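Local coordinates for protein LbaCas13a H328A (C2c2) (Lachnospiraceae bacterium NK4A179, PDB 5WLH) that binds a CRISPR pre-crRNA as its guide and, as a Cas13a nuclease, probably processes that precursor and cuts RNA matched by the guide, at residues 405-410 against 437-442; 297-302 against 1229-1234; 278-283 against 445-450. One frame throughout, in Å; residues are numbered along the deposited sequence.

Contact 1. Residues 405-410 against 437-442; sequences IHRIEY and WKDLIN. With nucleotides of chain B.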
# COMPACT_ATOMS: atom_id res chain seq x y z
N ILE A 405 6.65 -25.76 -19.16
CA ILE A 405 5.39 -26.51 -19.08
C ILE A 405 4.85 -26.51 -17.65
O ILE A 405 3.63 -26.38 -17.43
CB ILE A 405 5.58 -27.93 -19.62
CG1 ILE A 405 5.77 -27.88 -21.14
CG2 ILE A 405 4.36 -28.81 -19.29
CD1 ILE A 405 6.36 -29.11 -21.72
N HIS A 406 5.74 -26.60 -16.67
CA HIS A 406 5.31 -26.50 -15.27
C HIS A 406 4.77 -25.11 -14.95
O HIS A 406 3.79 -24.99 -14.20
CB HIS A 406 6.46 -26.85 -14.34
CG HIS A 406 6.62 -28.33 -14.12
ND1 HIS A 406 7.83 -28.97 -14.25
CD2 HIS A 406 5.71 -29.28 -13.80
CE1 HIS A 406 7.66 -30.27 -14.01
NE2 HIS A 406 6.39 -30.48 -13.73
N ARG A 407 5.42 -24.05 -15.46
CA ARG A 407 4.87 -22.70 -15.31
C ARG A 407 3.48 -22.60 -15.94
O ARG A 407 2.58 -21.99 -15.36
CB ARG A 407 5.78 -21.64 -15.96
CG ARG A 407 7.13 -21.43 -15.31
CD ARG A 407 7.01 -21.04 -13.84
NE ARG A 407 6.17 -19.85 -13.63
CZ ARG A 407 5.76 -19.47 -12.43
NH1 ARG A 407 6.13 -20.18 -11.36
NH2 ARG A 407 5.01 -18.39 -12.30
N ILE A 408 3.31 -23.16 -17.14
CA ILE A 408 2.03 -23.08 -17.83
C ILE A 408 0.95 -23.77 -16.99
O ILE A 408 -0.14 -23.23 -16.79
CB ILE A 408 2.12 -23.72 -19.23
CG1 ILE A 408 3.04 -22.91 -20.13
CG2 ILE A 408 0.73 -23.74 -19.86
CD1 ILE A 408 3.38 -23.62 -21.46
N GLU A 409 1.25 -24.99 -16.54
CA GLU A 409 0.28 -25.73 -15.74
C GLU A 409 -0.09 -24.96 -14.50
O GLU A 409 -1.27 -24.89 -14.12
CB GLU A 409 0.86 -27.09 -15.36
CG GLU A 409 -0.06 -27.89 -14.45
CD GLU A 409 0.54 -29.20 -14.01
OE1 GLU A 409 1.67 -29.20 -13.46
OE2 GLU A 409 -0.13 -30.24 -14.21
N TYR A 410 0.92 -24.39 -13.84
CA TYR A 410 0.72 -23.57 -12.66
C TYR A 410 -0.14 -22.36 -12.98
O TYR A 410 -1.00 -21.96 -12.17
CB TYR A 410 2.09 -23.16 -12.13
CG TYR A 410 2.09 -22.16 -11.02
CD1 TYR A 410 1.76 -22.53 -9.73
CD2 TYR A 410 2.48 -20.84 -11.25
CE1 TYR A 410 1.79 -21.60 -8.70
CE2 TYR A 410 2.52 -19.91 -10.22
CZ TYR A 410 2.17 -20.30 -8.95
OH TYR A 410 2.20 -19.40 -7.90
N TRP A 437 0.48 -17.02 -21.66
CA TRP A 437 1.55 -16.35 -22.40
C TRP A 437 2.04 -15.12 -21.65
O TRP A 437 3.24 -14.94 -21.42
CB TRP A 437 1.04 -15.97 -23.80
CG TRP A 437 1.94 -15.10 -24.66
CD1 TRP A 437 1.65 -13.87 -25.15
CD2 TRP A 437 3.25 -15.43 -25.18
NE1 TRP A 437 2.68 -13.39 -25.92
CE2 TRP A 437 3.67 -14.34 -25.96
CE3 TRP A 437 4.09 -16.54 -25.07
CZ2 TRP A 437 4.92 -14.31 -26.62
CZ3 TRP A 437 5.33 -16.51 -25.72
CH2 TRP A 437 5.72 -15.41 -26.48
N LYS A 438 1.11 -14.25 -21.25
CA LYS A 438 1.52 -13.07 -20.51
C LYS A 438 2.07 -13.43 -19.14
O LYS A 438 2.89 -12.69 -18.60
CB LYS A 438 0.36 -12.10 -20.37
CG LYS A 438 -0.09 -11.49 -21.70
CD LYS A 438 -1.22 -10.51 -21.48
CE LYS A 438 -1.72 -9.92 -22.80
NZ LYS A 438 -2.73 -10.84 -23.41
N ASP A 439 1.60 -14.55 -18.57
CA ASP A 439 2.11 -15.06 -17.30
C ASP A 439 3.56 -15.50 -17.42
O ASP A 439 4.38 -15.26 -16.51
CB ASP A 439 1.20 -16.23 -16.86
CG ASP A 439 1.38 -16.65 -15.42
OD1 ASP A 439 2.18 -16.05 -14.65
OD2 ASP A 439 0.66 -17.63 -15.06
N LEU A 440 3.92 -16.13 -18.54
CA LEU A 440 5.30 -16.51 -18.77
C LEU A 440 6.18 -15.28 -18.92
O LEU A 440 7.30 -15.23 -18.40
CB LEU A 440 5.41 -17.38 -20.02
CG LEU A 440 4.72 -18.74 -19.92
CD1 LEU A 440 5.10 -19.61 -21.12
CD2 LEU A 440 5.07 -19.45 -18.63
N ILE A 441 5.71 -14.30 -19.68
CA ILE A 441 6.47 -13.07 -19.85
C ILE A 441 6.58 -12.35 -18.51
O ILE A 441 7.63 -11.81 -18.17
CB ILE A 441 5.81 -12.21 -20.94
CG1 ILE A 441 5.95 -12.92 -22.30
CG2 ILE A 441 6.44 -10.84 -21.01
CD1 ILE A 441 5.10 -12.28 -23.37
N ASN A 442 5.50 -12.38 -17.72
CA ASN A 442 5.55 -11.82 -16.38
C ASN A 442 6.68 -12.43 -15.56
O ASN A 442 7.43 -11.72 -14.88
CB ASN A 442 4.23 -12.06 -15.67
CG ASN A 442 4.21 -11.48 -14.27
OD1 ASN A 442 4.01 -10.29 -14.11
ND2 ASN A 442 4.43 -12.32 -13.25
P A B 16 4.83 -38.07 -9.61
OP1 A B 16 5.09 -39.34 -8.88
OP2 A B 16 5.97 -37.31 -10.19
O5' A B 16 3.83 -38.37 -10.79
C5' A B 16 2.66 -39.17 -10.60
C4' A B 16 1.80 -39.19 -11.84
O4' A B 16 1.43 -37.82 -12.15
C3' A B 16 2.48 -39.72 -13.10
O3' A B 16 1.49 -40.21 -13.99
C2' A B 16 3.08 -38.47 -13.71
O2' A B 16 3.25 -38.55 -15.11
C1' A B 16 2.03 -37.42 -13.37
N9 A B 16 2.58 -36.08 -13.12
C8 A B 16 3.80 -35.72 -12.61
N7 A B 16 3.93 -34.42 -12.47
C5 A B 16 2.71 -33.92 -12.90
C6 A B 16 2.19 -32.62 -13.01
N6 A B 16 2.89 -31.52 -12.66
N1 A B 16 0.93 -32.49 -13.47
C2 A B 16 0.23 -33.58 -13.82
N3 A B 16 0.60 -34.86 -13.76
C4 A B 16 1.86 -34.95 -13.29
P G B 15 6.62 -36.12 -4.16
OP1 G B 15 6.35 -37.47 -3.60
OP2 G B 15 8.03 -35.68 -4.39
O5' G B 15 5.82 -35.92 -5.51
C5' G B 15 4.45 -36.28 -5.57
C4' G B 15 3.77 -35.64 -6.75
O4' G B 15 3.82 -34.20 -6.63
C3' G B 15 4.37 -35.93 -8.11
O3' G B 15 3.94 -37.19 -8.60
C2' G B 15 3.87 -34.76 -8.94
O2' G B 15 2.52 -34.96 -9.31
C1' G B 15 3.92 -33.62 -7.91
N9 G B 15 5.17 -32.86 -8.00
C8 G B 15 6.37 -33.17 -7.40
N7 G B 15 7.32 -32.32 -7.68
C5 G B 15 6.72 -31.39 -8.51
C6 G B 15 7.26 -30.24 -9.13
O6 G B 15 8.42 -29.83 -9.04
N1 G B 15 6.32 -29.58 -9.90
C2 G B 15 5.01 -29.97 -10.04
N2 G B 15 4.24 -29.20 -10.82
N3 G B 15 4.48 -31.05 -9.47
C4 G B 15 5.39 -31.71 -8.73
P C B 10 3.19 -16.01 -9.41
OP1 C B 10 3.47 -16.29 -10.85
OP2 C B 10 2.31 -16.86 -8.55
O5' C B 10 4.56 -16.03 -8.60
C5' C B 10 5.66 -15.21 -8.97
C4' C B 10 6.61 -15.05 -7.80
O4' C B 10 5.89 -14.47 -6.68
C3' C B 10 7.19 -16.34 -7.23
O3' C B 10 8.32 -16.77 -7.97
C2' C B 10 7.51 -15.94 -5.80
O2' C B 10 8.68 -15.11 -5.76
C1' C B 10 6.33 -15.04 -5.48
N1 C B 10 5.21 -15.78 -4.86
C2 C B 10 5.31 -16.06 -3.50
O2 C B 10 6.34 -15.70 -2.87
N3 C B 10 4.30 -16.71 -2.89
C4 C B 10 3.23 -17.08 -3.61
N4 C B 10 2.24 -17.72 -2.97
C5 C B 10 3.10 -16.80 -5.01
C6 C B 10 4.10 -16.16 -5.60
O HOH W 1 4.43 -15.21 -13.26
O HOH W 2 4.79 -17.89 -15.34
O HOH W 3 2.69 -19.39 -14.41

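Contact 2. Residues 297-302 against 1229-1234; sequences DMLRRM and GLEIFE. With nucleotides of chain B.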
# COMPACT_ATOMS: atom_id res chain seq x y z
N ASP A 297 13.97 -15.28 -31.36
CA ASP A 297 13.93 -16.73 -31.56
C ASP A 297 13.60 -17.45 -30.25
O ASP A 297 12.86 -18.44 -30.26
CB ASP A 297 15.26 -17.22 -32.11
CG ASP A 297 15.32 -18.71 -32.19
OD1 ASP A 297 14.71 -19.26 -33.13
OD2 ASP A 297 15.96 -19.33 -31.31
N MET A 298 14.11 -16.95 -29.13
CA MET A 298 13.83 -17.59 -27.85
C MET A 298 12.37 -17.39 -27.44
O MET A 298 11.74 -18.31 -26.92
CB MET A 298 14.77 -17.04 -26.77
CG MET A 298 16.21 -17.52 -26.97
SD MET A 298 17.28 -16.64 -25.82
CE MET A 298 16.94 -17.52 -24.30
N LEU A 299 11.82 -16.19 -27.67
CA LEU A 299 10.40 -15.99 -27.37
C LEU A 299 9.53 -16.85 -28.27
O LEU A 299 8.46 -17.30 -27.85
CB LEU A 299 10.00 -14.53 -27.55
CG LEU A 299 10.24 -13.58 -26.38
CD1 LEU A 299 9.26 -12.40 -26.49
CD2 LEU A 299 10.08 -14.32 -25.05
N ARG A 300 9.96 -17.08 -29.50
CA ARG A 300 9.17 -17.94 -30.38
C ARG A 300 9.13 -19.37 -29.87
O ARG A 300 8.08 -20.03 -29.95
CB ARG A 300 9.75 -17.90 -31.79
CG ARG A 300 8.97 -18.73 -32.80
CD ARG A 300 9.40 -18.36 -34.22
NE ARG A 300 9.20 -16.94 -34.49
CZ ARG A 300 10.18 -16.04 -34.58
NH1 ARG A 300 11.44 -16.42 -34.43
NH2 ARG A 300 9.89 -14.78 -34.83
N ARG A 301 10.24 -19.89 -29.36
CA ARG A 301 10.23 -21.23 -28.80
C ARG A 301 9.32 -21.31 -27.58
O ARG A 301 8.60 -22.29 -27.39
CB ARG A 301 11.64 -21.67 -28.42
CG ARG A 301 12.53 -21.88 -29.68
CD ARG A 301 13.99 -22.03 -29.30
NE ARG A 301 14.82 -21.80 -30.48
CZ ARG A 301 15.02 -22.71 -31.42
NH1 ARG A 301 14.47 -23.90 -31.31
NH2 ARG A 301 15.79 -22.43 -32.47
N MET A 302 9.34 -20.27 -26.74
CA MET A 302 8.43 -20.25 -25.61
C MET A 302 6.98 -20.15 -26.08
O MET A 302 6.09 -20.80 -25.51
CB MET A 302 8.78 -19.09 -24.68
CG MET A 302 8.07 -19.14 -23.36
SD MET A 302 8.57 -17.75 -22.29
CE MET A 302 7.65 -16.42 -23.03
N GLY A 1229 15.36 -5.64 -24.31
CA GLY A 1229 14.65 -6.46 -23.35
C GLY A 1229 13.30 -5.93 -22.91
O GLY A 1229 12.53 -6.69 -22.32
N LEU A 1230 12.96 -4.67 -23.22
CA LEU A 1230 11.73 -4.09 -22.67
C LEU A 1230 10.47 -4.71 -23.25
O LEU A 1230 9.39 -4.45 -22.71
CB LEU A 1230 11.70 -2.58 -22.89
CG LEU A 1230 12.66 -1.76 -22.02
CD1 LEU A 1230 12.31 -0.30 -22.13
CD2 LEU A 1230 12.64 -2.26 -20.57
N GLU A 1231 10.57 -5.53 -24.30
CA GLU A 1231 9.41 -6.31 -24.74
C GLU A 1231 8.88 -7.24 -23.64
O GLU A 1231 7.70 -7.62 -23.68
CB GLU A 1231 9.79 -7.12 -25.98
CG GLU A 1231 10.73 -8.30 -25.72
CD GLU A 1231 12.20 -7.91 -25.69
OE1 GLU A 1231 12.53 -6.74 -26.00
OE2 GLU A 1231 13.02 -8.79 -25.34
N ILE A 1232 9.73 -7.62 -22.67
CA ILE A 1232 9.33 -8.42 -21.51
C ILE A 1232 8.63 -7.55 -20.49
O ILE A 1232 7.67 -7.97 -19.83
CB ILE A 1232 10.58 -9.09 -20.91
CG1 ILE A 1232 11.22 -10.02 -21.94
CG2 ILE A 1232 10.29 -9.83 -19.62
CD1 ILE A 1232 10.35 -11.19 -22.29
N PHE A 1233 9.11 -6.32 -20.32
CA PHE A 1233 8.60 -5.39 -19.33
C PHE A 1233 7.27 -4.75 -19.73
O PHE A 1233 6.43 -4.46 -18.87
CB PHE A 1233 9.67 -4.32 -19.11
CG PHE A 1233 9.44 -3.44 -17.94
CD1 PHE A 1233 9.91 -3.80 -16.69
CD2 PHE A 1233 8.80 -2.23 -18.10
CE1 PHE A 1233 9.71 -2.97 -15.60
CE2 PHE A 1233 8.61 -1.38 -17.00
CZ PHE A 1233 9.06 -1.76 -15.76
N GLU A 1234 7.06 -4.54 -21.02
CA GLU A 1234 5.95 -3.71 -21.47
C GLU A 1234 5.63 -4.07 -22.92
O GLU A 1234 6.32 -4.88 -23.53
CB GLU A 1234 6.30 -2.23 -21.34
CG GLU A 1234 7.38 -1.80 -22.35
CD GLU A 1234 7.87 -0.37 -22.16
OE1 GLU A 1234 8.55 0.15 -23.07
OE2 GLU A 1234 7.57 0.23 -21.11
P G B 2 -0.03 -6.75 -32.32
OP1 G B 2 -1.35 -6.82 -32.99
OP2 G B 2 0.79 -5.51 -32.42
O5' G B 2 -0.21 -7.09 -30.77
C5' G B 2 -0.73 -8.35 -30.35
C4' G B 2 -0.61 -8.59 -28.87
O4' G B 2 0.79 -8.66 -28.47
C3' G B 2 -1.24 -7.53 -27.96
O3' G B 2 -1.71 -8.18 -26.79
C2' G B 2 -0.05 -6.66 -27.59
O2' G B 2 -0.22 -5.90 -26.41
C1' G B 2 1.03 -7.72 -27.44
N9 G B 2 2.38 -7.18 -27.60
C8 G B 2 2.83 -6.54 -28.72
N7 G B 2 4.07 -6.15 -28.60
C5 G B 2 4.43 -6.55 -27.33
C6 G B 2 5.69 -6.40 -26.67
O6 G B 2 6.70 -5.84 -27.10
N1 G B 2 5.69 -6.95 -25.40
C2 G B 2 4.61 -7.57 -24.82
N2 G B 2 4.83 -8.05 -23.57
N3 G B 2 3.42 -7.73 -25.43
C4 G B 2 3.41 -7.20 -26.68

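Contact 3. Residues 278-283 against 445-450; sequences EAFKKF and SIKYIA. With nucleotides of chain B.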
# COMPACT_ATOMS: atom_id res chain seq x y z
N GLU A 278 17.53 -24.31 -12.74
CA GLU A 278 18.83 -23.99 -13.33
C GLU A 278 18.70 -23.75 -14.83
O GLU A 278 19.39 -22.90 -15.40
CB GLU A 278 19.83 -25.11 -13.05
CG GLU A 278 20.31 -25.20 -11.60
CD GLU A 278 21.37 -24.17 -11.22
OE1 GLU A 278 21.73 -23.31 -12.05
OE2 GLU A 278 21.85 -24.22 -10.06
N ALA A 279 17.82 -24.50 -15.50
CA ALA A 279 17.65 -24.31 -16.93
C ALA A 279 17.07 -22.94 -17.21
O ALA A 279 17.46 -22.27 -18.18
CB ALA A 279 16.74 -25.39 -17.53
N PHE A 280 16.13 -22.49 -16.37
CA PHE A 280 15.55 -21.17 -16.58
C PHE A 280 16.56 -20.08 -16.25
O PHE A 280 16.59 -19.04 -16.91
CB PHE A 280 14.29 -21.00 -15.73
CG PHE A 280 13.63 -19.68 -15.94
CD1 PHE A 280 12.95 -19.42 -17.12
CD2 PHE A 280 13.75 -18.66 -15.01
CE1 PHE A 280 12.36 -18.19 -17.36
CE2 PHE A 280 13.16 -17.43 -15.24
CZ PHE A 280 12.47 -17.19 -16.40
N LYS A 281 17.38 -20.29 -15.22
CA LYS A 281 18.48 -19.37 -14.95
C LYS A 281 19.35 -19.18 -16.19
O LYS A 281 19.78 -18.06 -16.51
CB LYS A 281 19.31 -19.89 -13.78
CG LYS A 281 20.52 -19.06 -13.46
CD LYS A 281 20.71 -19.01 -11.95
CE LYS A 281 21.52 -20.17 -11.46
NZ LYS A 281 22.91 -20.05 -11.95
N LYS A 282 19.60 -20.27 -16.92
CA LYS A 282 20.36 -20.16 -18.15
C LYS A 282 19.58 -19.41 -19.21
O LYS A 282 20.15 -18.61 -19.96
CB LYS A 282 20.78 -21.55 -18.66
CG LYS A 282 21.48 -21.48 -20.02
CD LYS A 282 22.26 -22.74 -20.32
CE LYS A 282 22.78 -22.72 -21.76
NZ LYS A 282 21.77 -23.23 -22.71
N PHE A 283 18.26 -19.63 -19.29
CA PHE A 283 17.42 -18.84 -20.18
C PHE A 283 17.60 -17.35 -19.91
O PHE A 283 17.70 -16.55 -20.85
CB PHE A 283 15.95 -19.24 -20.02
CG PHE A 283 14.99 -18.39 -20.81
CD1 PHE A 283 14.43 -17.24 -20.27
CD2 PHE A 283 14.61 -18.76 -22.09
CE1 PHE A 283 13.55 -16.47 -20.99
CE2 PHE A 283 13.72 -18.00 -22.81
CZ PHE A 283 13.19 -16.84 -22.27
N SER A 445 9.91 -11.11 -16.60
CA SER A 445 10.01 -9.72 -16.16
C SER A 445 10.41 -9.63 -14.69
O SER A 445 11.39 -8.96 -14.33
CB SER A 445 8.68 -9.01 -16.39
OG SER A 445 8.73 -7.69 -15.90
N ILE A 446 9.69 -10.35 -13.82
CA ILE A 446 9.94 -10.16 -12.40
C ILE A 446 11.29 -10.73 -11.99
O ILE A 446 11.89 -10.28 -11.01
CB ILE A 446 8.79 -10.79 -11.57
CG1 ILE A 446 8.76 -12.31 -11.73
CG2 ILE A 446 7.46 -10.09 -11.92
CD1 ILE A 446 7.69 -13.01 -10.83
N LYS A 447 11.80 -11.72 -12.75
CA LYS A 447 13.12 -12.24 -12.41
C LYS A 447 14.23 -11.25 -12.81
O LYS A 447 15.20 -11.08 -12.06
CB LYS A 447 13.34 -13.60 -13.07
CG LYS A 447 12.44 -14.69 -12.50
CD LYS A 447 12.55 -14.76 -10.97
CE LYS A 447 11.62 -15.83 -10.41
NZ LYS A 447 11.67 -15.93 -8.91
N TYR A 448 14.12 -10.61 -13.97
CA TYR A 448 15.13 -9.59 -14.26
C TYR A 448 15.05 -8.46 -13.25
O TYR A 448 16.07 -7.95 -12.77
CB TYR A 448 14.95 -9.03 -15.67
CG TYR A 448 15.52 -9.91 -16.74
CD1 TYR A 448 16.85 -10.31 -16.72
CD2 TYR A 448 14.72 -10.32 -17.80
CE1 TYR A 448 17.37 -11.12 -17.73
CE2 TYR A 448 15.23 -11.13 -18.80
CZ TYR A 448 16.55 -11.52 -18.76
OH TYR A 448 17.04 -12.30 -19.79
N ILE A 449 13.83 -8.06 -12.89
CA ILE A 449 13.67 -7.02 -11.88
C ILE A 449 14.30 -7.47 -10.56
O ILE A 449 15.01 -6.70 -9.91
CB ILE A 449 12.18 -6.66 -11.72
CG1 ILE A 449 11.71 -5.88 -12.97
CG2 ILE A 449 11.95 -5.79 -10.53
CD1 ILE A 449 10.22 -5.87 -13.17
N ALA A 450 14.07 -8.73 -10.17
CA ALA A 450 14.63 -9.22 -8.91
C ALA A 450 16.15 -9.21 -8.96
O ALA A 450 16.80 -8.86 -7.97
CB ALA A 450 14.13 -10.63 -8.60
P C B 11 8.87 -18.26 -7.81
OP1 C B 11 10.05 -18.37 -8.68
OP2 C B 11 7.76 -19.25 -7.94
O5' C B 11 9.32 -18.36 -6.31
C5' C B 11 10.56 -17.80 -5.88
C4' C B 11 10.81 -18.15 -4.45
O4' C B 11 9.76 -17.62 -3.61
C3' C B 11 10.80 -19.62 -4.12
O3' C B 11 11.99 -20.26 -4.50
C2' C B 11 10.57 -19.61 -2.63
O2' C B 11 11.73 -19.12 -1.98
C1' C B 11 9.52 -18.51 -2.53
N1 C B 11 8.13 -19.02 -2.65
C2 C B 11 7.53 -19.57 -1.53
O2 C B 11 8.20 -19.66 -0.47
N3 C B 11 6.26 -19.99 -1.61
C4 C B 11 5.59 -19.87 -2.77
N4 C B 11 4.32 -20.29 -2.82
C5 C B 11 6.18 -19.30 -3.94
C6 C B 11 7.45 -18.90 -3.83
P C B 10 3.19 -16.01 -9.41
OP1 C B 10 3.47 -16.29 -10.85
OP2 C B 10 2.31 -16.86 -8.55
O5' C B 10 4.56 -16.03 -8.60
C5' C B 10 5.66 -15.21 -8.97
C4' C B 10 6.61 -15.05 -7.80
O4' C B 10 5.89 -14.47 -6.68
C3' C B 10 7.19 -16.34 -7.23
O3' C B 10 8.32 -16.77 -7.97
C2' C B 10 7.51 -15.94 -5.80
O2' C B 10 8.68 -15.11 -5.76
C1' C B 10 6.33 -15.04 -5.48
N1 C B 10 5.21 -15.78 -4.86
C2 C B 10 5.31 -16.06 -3.50
O2 C B 10 6.34 -15.70 -2.87
N3 C B 10 4.30 -16.71 -2.89
C4 C B 10 3.23 -17.08 -3.61
N4 C B 10 2.24 -17.72 -2.97
C5 C B 10 3.10 -16.80 -5.01
C6 C B 10 4.10 -16.16 -5.60

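Contact 1. Residues 405-410 against 437-442
The phosphate of C10 of chain B, the guide RNA, is bound beside the crossing of helices 398-417 and 429-458, where Arg407 faces Asp439. NH2 of Arg407 gives a weak, bent hydrogen bond to OP1 of C10 (3.0 Å, 128° at the hydrogen), and the phosphate oxygen lies at the edge of the guanidinium, close to its plane. Tyr410 OH donates to the other oxygen, OP2, at 2.6 Å. CD2 of Tyr410 lies over one face of the guanidinium, toward its rim, and limits how that group can turn. Arg407 reaches the phosphate because its chain folds at both chi2 and chi3.

The axes of 405-410 and 437-442 come within 9.7 Å, at 121° between their N-to-C directions, and waters bridge the polar part of the crossing. Water 2 accepts a hydrogen bond from Arg407 NE, while water 1 accepts from Asn442 ND2 and lies 2.8 Å from Asp439 OD1. The carboxylate stays 4.4 Å from Arg407 NH2, beyond a salt bridge; its direct ionic partner is Lys414. Alongside, Leu440 packs its CD2 on Arg407 CB at 3.5 Å and its CD1 on Ile408 CG1. On another side of helix 398-417, Glu409 OE1 accepts a fairly straight bond from N6 of A16 of chain B (2.7 Å, 161°).

Contact 2. Residues 297-302 against 1229-1234
Leu299 has the most surface buried here, about half of the total, its CB pointing from helix 292-311 toward the short helical turn 1230-1233. CD2 of Leu299 meets CD1 of Ile1232 at 4.2 Å, the two side chains crossing at a slant, and CD1 of Leu299 lies 4.4 Å from CG of Glu1231. Ile1232 gets there by its end: CG1 stands anti to the carbonyl carbon (chi1 -61°) and CD1 bends onward to the leucine. Tyr287 of helix 268-287 touches both Leu299 and Ile1232, so the pair is set into a wider apolar patch.

Glu1231 plays two separate parts. CG sits between the backbone N and the carbonyl carbon (chi1 72°), and a further bend at chi2 carries the carboxylate to the Tyr287 hydroxyl and a salt bridge with Arg295. Its main-chain O, meanwhile, accepts from the Watson-Crick edge of G2 of chain B, the RNA: N1 at 2.7 Å and N2 at 2.9 Å. Glu1234 O also lies 2.9 Å from N1 of G2.

Across the protein segments the chemistry is therefore apolar and light, whereas the RNA base is met by backbone carbonyls, consistent with recognition of a guanine through the backbone rather than a side chain.

Contact 3. Residues 278-283 against 445-450
Phe280 and Lys447 make the closest touch, CE2 of the ring lying 3.9 Å from CG of the lysine. The methylene comes in at the rim of the ring, near its plane, and the two side chains run at a slant to each other. Phe280 extends to this point with CG opposite its backbone N (chi1 -178°). Lys447 starts out toward the phenylalanine, then kinks at chi2 (-52°) and runs straight from there, so that NZ ends on the RNA, 2.9 Å from OP1 of C11 of chain B, to which it donates a hydrogen bond. Its aliphatic root thus packs in the protein while its charge serves the phosphate.

This is the meeting of helix 268-287 with helix 429-458, two helices of a largely helical neighbourhood that lines the guide. The residue before Lys447, Ile446, lays CD1 against C5' of C10 of chain B at 3.5 Å.

Further out, aromatic rings pack round the phenylalanine: Phe403 stacks on Phe280, and Tyr443 meets it at an angle. Ile260 of strand 258-260 touches both Phe280 and Lys447. Tyr448 OH lies 4.4 Å from Phe283 O but is held by the carbonyl of Leu284, and Phe1136 and Tyr1140 of helix 1106-1145 meet its ring edge-to-face.

Helix 429-458 ties the set together: it supplies 437-442 to contact 1 and 445-450 to contact 3, whose centres are 13 Å apart, and it packs against both halves of contact 2. Between contacts 1 and 2, Trp437 CZ3 lies 3.6 Å from Met302 CE, and Ile441 CG2 is 3.3 Å from Ile1232 O. Contacts 2 and 3, with centres 12 Å apart, join through Met298 CE on Phe283 CD2 at 3.4 Å and Ile1232 CG2 near Ser445 N. All three reach one RNA: contacts 1 and 3 hold successive phosphates, of C10 and C11, while the 1229-1234 side of contact 2 bonds the base of G2 through a backbone carbonyl.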